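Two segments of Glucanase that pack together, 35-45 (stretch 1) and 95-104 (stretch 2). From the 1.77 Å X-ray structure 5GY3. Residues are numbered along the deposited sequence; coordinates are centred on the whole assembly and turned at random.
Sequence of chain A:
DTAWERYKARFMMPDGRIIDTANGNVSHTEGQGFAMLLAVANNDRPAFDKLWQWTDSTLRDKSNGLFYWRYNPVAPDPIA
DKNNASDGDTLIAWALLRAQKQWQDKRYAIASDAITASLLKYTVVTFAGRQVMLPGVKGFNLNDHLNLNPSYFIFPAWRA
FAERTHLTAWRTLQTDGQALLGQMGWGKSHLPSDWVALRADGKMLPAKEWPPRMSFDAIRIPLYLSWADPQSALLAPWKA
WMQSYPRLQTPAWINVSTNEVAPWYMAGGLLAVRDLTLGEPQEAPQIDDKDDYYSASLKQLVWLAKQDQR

Stretch 1 35-45: AMLLAVANNDR
Stretch 2, residues 95-104: ALLRAQKQWQ

At the apolar centre Val 40 (chi1 t) is a knob among Arg 98, Ala 99, Gln 102 and Trp 103: its CG2 lies 4.0 Å from Ala 99 CB and 4.0 Å from Trp 103 CH2, and its CG1 3.7 Å from Gln 102 CB. The two helices of one chain that meet here, 35-41 and 95-103, both continuing from earlier residues, run nearly parallel, their N-to-C directions 15° apart and their axes 8.9 Å apart at closest approach. Leu 37 lies level with Ala 95 (CA to CA 4.7 Å) and Val 40 with Ala 99 (CA to CA 5.8 Å); Arg 45, after the turn, is 7.9 Å from Trp 103 (CA to CA). One turn before Ala 99, Ala 95, its CA-to-CB bond directed toward the partner helix, lies where the backbones are close; Ala 95 CB sits 3.5 Å from Met 36 CB and 3.6 Å from the backbone Leu 37 N. Met 36 (m, t, p) brings CE to 3.9 Å from Leu 96 CG. Leu 37 (m, t) starts sideways but ends nearer, with CD2 3.6 Å from Arg 98 CD.

Beyond the apolar centre, Trp 103 (chi1 m, chi2 -57°) has the largest area covered by the other stretch. Arg 45, with chi1 to chi3 all t, extends across one face of the indole: Arg 45 CD stands 3.8 Å from the centroid of the Trp 103 five-membered ring, 16° off its normal, a CH-pi contact, and Arg 45 CB is 3.6 Å from Trp 103 CE2. The chain reaches this position by leaving the helix at Asn 42 (phi/psi -95/8), passing through Asn 43 with positive phi (55/50) and extending at Asp 44 (-118/78), the N-cap of the next helix. Asp 44 N donates to Ala 39 O (2.9 Å), and Asn 42 ND2 to Leu 38 O (2.8 Å).

At the polar edge Asn 43 (chi1 t, chi2 4°) turns its amide to the indole rim, where Trp 103 NE1 donates to Asn 43 OD1 at 2.9 Å with an N-H...O angle of 150°. Gln 102 (t, p, chi3 32°) lies alongside, and one water lies 3.0 Å from Val 40 O and 3.0 Å from Gln 102 OE1, placed to link them. Another water bridges the two helices, donating to Leu 37 O (2.9 Å) and accepting from Arg 98 NE (2.8 Å); Arg 98 adopts m, t, p with chi4 95°.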

# COMPACT_ATOMS: atom_id res chain seq x y z
N ALA A 35 9.26 2.53 -4.11
CA ALA A 35 10.35 3.11 -4.88
C ALA A 35 10.53 2.39 -6.21
O ALA A 35 10.84 3.03 -7.23
CB ALA A 35 11.64 3.08 -4.07
N MET A 36 10.38 1.07 -6.22
CA MET A 36 10.46 0.35 -7.49
C MET A 36 9.38 0.80 -8.47
O MET A 36 9.65 0.96 -9.66
CB MET A 36 10.37 -1.16 -7.25
CG MET A 36 11.63 -1.76 -6.65
SD MET A 36 11.43 -3.45 -6.05
CE MET A 36 11.09 -4.36 -7.56
N LEU A 37 8.16 1.01 -7.98
CA LEU A 37 7.10 1.57 -8.83
C LEU A 37 7.50 2.93 -9.38
O LEU A 37 7.32 3.20 -10.57
CB LEU A 37 5.79 1.70 -8.04
CG LEU A 37 4.97 0.44 -7.77
CD1 LEU A 37 3.86 0.74 -6.74
CD2 LEU A 37 4.37 -0.07 -9.08
N LEU A 38 8.01 3.80 -8.52
CA LEU A 38 8.39 5.14 -8.96
C LEU A 38 9.60 5.11 -9.88
O LEU A 38 9.72 5.96 -10.77
CB LEU A 38 8.63 6.04 -7.74
CG LEU A 38 7.41 6.31 -6.84
CD1 LEU A 38 7.82 7.12 -5.62
CD2 LEU A 38 6.30 7.02 -7.59
N ALA A 39 10.50 4.14 -9.70
CA ALA A 39 11.63 4.03 -10.62
C ALA A 39 11.15 3.68 -12.03
O ALA A 39 11.65 4.24 -13.01
CB ALA A 39 12.64 3.00 -10.11
N VAL A 40 10.17 2.78 -12.15
CA VAL A 40 9.60 2.48 -13.46
C VAL A 40 8.95 3.73 -14.05
O VAL A 40 9.16 4.07 -15.22
CB VAL A 40 8.58 1.33 -13.37
CG1 VAL A 40 7.96 1.08 -14.75
CG2 VAL A 40 9.21 0.08 -12.81
N ALA A 41 8.16 4.42 -13.23
CA ALA A 41 7.43 5.60 -13.69
C ALA A 41 8.37 6.70 -14.18
O ALA A 41 8.01 7.47 -15.08
CB ALA A 41 6.54 6.13 -12.58
N ASN A 42 9.56 6.79 -13.60
CA ASN A 42 10.52 7.80 -14.01
C ASN A 42 11.51 7.27 -15.03
O ASN A 42 12.46 7.97 -15.39
CB ASN A 42 11.23 8.36 -12.78
CG ASN A 42 10.34 9.31 -12.00
OD1 ASN A 42 10.25 10.50 -12.32
ND2 ASN A 42 9.66 8.79 -10.99
N ASN A 43 11.29 6.05 -15.52
CA ASN A 43 12.14 5.42 -16.53
C ASN A 43 13.60 5.38 -16.07
O ASN A 43 14.52 5.79 -16.78
CB ASN A 43 11.98 6.13 -17.88
CG ASN A 43 12.52 5.32 -19.04
OD1 ASN A 43 12.96 4.18 -18.87
ND2 ASN A 43 12.48 5.90 -20.24
N ASP A 44 13.80 4.89 -14.85
CA ASP A 44 15.10 4.87 -14.19
C ASP A 44 15.49 3.42 -13.94
O ASP A 44 15.41 2.92 -12.81
CB ASP A 44 15.06 5.70 -12.88
CG ASP A 44 16.44 5.93 -12.28
OD1 ASP A 44 17.42 5.27 -12.68
OD2 ASP A 44 16.55 6.78 -11.38
N ARG A 45 15.95 2.74 -14.99
CA ARG A 45 16.27 1.33 -14.85
C ARG A 45 17.45 1.07 -13.92
O ARG A 45 17.42 0.08 -13.16
CB ARG A 45 16.53 0.71 -16.22
CG ARG A 45 16.48 -0.80 -16.16
CD ARG A 45 16.48 -1.41 -17.52
NE ARG A 45 16.38 -2.86 -17.43
CZ ARG A 45 16.46 -3.67 -18.48
NH1 ARG A 45 16.64 -3.16 -19.69
NH2 ARG A 45 16.37 -4.99 -18.31
N ALA A 95 5.48 -3.71 -9.27
CA ALA A 95 6.55 -2.95 -9.90
C ALA A 95 7.31 -3.78 -10.93
O ALA A 95 7.66 -3.28 -12.01
CB ALA A 95 7.50 -2.41 -8.83
N LEU A 96 7.56 -5.06 -10.62
CA LEU A 96 8.26 -5.94 -11.56
C LEU A 96 7.44 -6.16 -12.83
O LEU A 96 7.99 -6.15 -13.93
CB LEU A 96 8.56 -7.29 -10.89
CG LEU A 96 9.74 -7.20 -9.92
CD1 LEU A 96 9.74 -8.35 -8.90
CD2 LEU A 96 11.06 -7.16 -10.70
N LEU A 97 6.13 -6.37 -12.68
CA LEU A 97 5.27 -6.48 -13.86
C LEU A 97 5.36 -5.22 -14.72
O LEU A 97 5.51 -5.29 -15.95
CB LEU A 97 3.84 -6.74 -13.41
CG LEU A 97 2.93 -7.53 -14.33
CD1 LEU A 97 3.64 -8.83 -14.69
CD2 LEU A 97 1.62 -7.80 -13.60
N ARG A 98 5.31 -4.05 -14.09
CA ARG A 98 5.39 -2.80 -14.84
C ARG A 98 6.77 -2.60 -15.45
O ARG A 98 6.89 -2.00 -16.53
CB ARG A 98 4.98 -1.64 -13.93
CG ARG A 98 3.47 -1.66 -13.65
CD ARG A 98 3.07 -0.94 -12.35
NE ARG A 98 3.11 0.52 -12.45
CZ ARG A 98 2.06 1.30 -12.72
NH1 ARG A 98 0.87 0.77 -12.96
NH2 ARG A 98 2.19 2.62 -12.75
N ALA A 99 7.81 -3.10 -14.79
CA ALA A 99 9.16 -3.00 -15.34
C ALA A 99 9.30 -3.80 -16.63
O ALA A 99 9.99 -3.38 -17.56
CB ALA A 99 10.18 -3.48 -14.31
N GLN A 100 8.65 -4.98 -16.70
CA GLN A 100 8.69 -5.75 -17.94
C GLN A 100 8.13 -4.94 -19.10
O GLN A 100 8.69 -4.95 -20.20
CB GLN A 100 7.91 -7.05 -17.79
CG GLN A 100 7.87 -7.88 -19.09
CD GLN A 100 6.75 -7.48 -20.02
OE1 GLN A 100 5.63 -7.22 -19.58
NE2 GLN A 100 7.05 -7.40 -21.32
N LYS A 101 7.01 -4.27 -18.88
CA LYS A 101 6.39 -3.50 -19.95
C LYS A 101 7.26 -2.31 -20.32
O LYS A 101 7.45 -2.02 -21.51
CB LYS A 101 5.00 -3.03 -19.53
CG LYS A 101 4.00 -4.16 -19.41
CD LYS A 101 2.72 -3.69 -18.75
CE LYS A 101 1.56 -4.60 -19.13
NZ LYS A 101 2.00 -6.01 -19.21
N GLN A 102 7.80 -1.62 -19.32
CA GLN A 102 8.57 -0.41 -19.57
C GLN A 102 9.83 -0.71 -20.37
O GLN A 102 10.14 -0.02 -21.35
CB GLN A 102 8.93 0.26 -18.24
CG GLN A 102 9.81 1.47 -18.39
CD GLN A 102 9.09 2.65 -19.00
OE1 GLN A 102 7.88 2.83 -18.81
NE2 GLN A 102 9.81 3.45 -19.77
N TRP A 103 10.58 -1.74 -19.98
CA TRP A 103 11.88 -2.01 -20.57
C TRP A 103 11.91 -3.25 -21.45
O TRP A 103 12.98 -3.61 -21.96
CB TRP A 103 12.95 -2.12 -19.46
CG TRP A 103 13.08 -0.82 -18.73
CD1 TRP A 103 13.38 0.40 -19.28
CD2 TRP A 103 12.89 -0.58 -17.33
NE1 TRP A 103 13.39 1.37 -18.30
CE2 TRP A 103 13.08 0.79 -17.10
CE3 TRP A 103 12.58 -1.41 -16.24
CZ2 TRP A 103 12.96 1.37 -15.83
CZ3 TRP A 103 12.46 -0.83 -14.97
CH2 TRP A 103 12.67 0.54 -14.78
N GLN A 104 10.76 -3.90 -21.65
CA GLN A 104 10.61 -5.02 -22.58
C GLN A 104 11.58 -6.15 -22.25
O GLN A 104 12.33 -6.63 -23.10
CB GLN A 104 10.78 -4.53 -24.02
CG GLN A 104 9.68 -3.58 -24.44
CD GLN A 104 8.35 -4.28 -24.57
OE1 GLN A 104 8.21 -5.22 -25.34
NE2 GLN A 104 7.38 -3.85 -23.77
O HOH W 1 5.14 2.40 -12.23
O HOH W 2 7.85 5.56 -17.53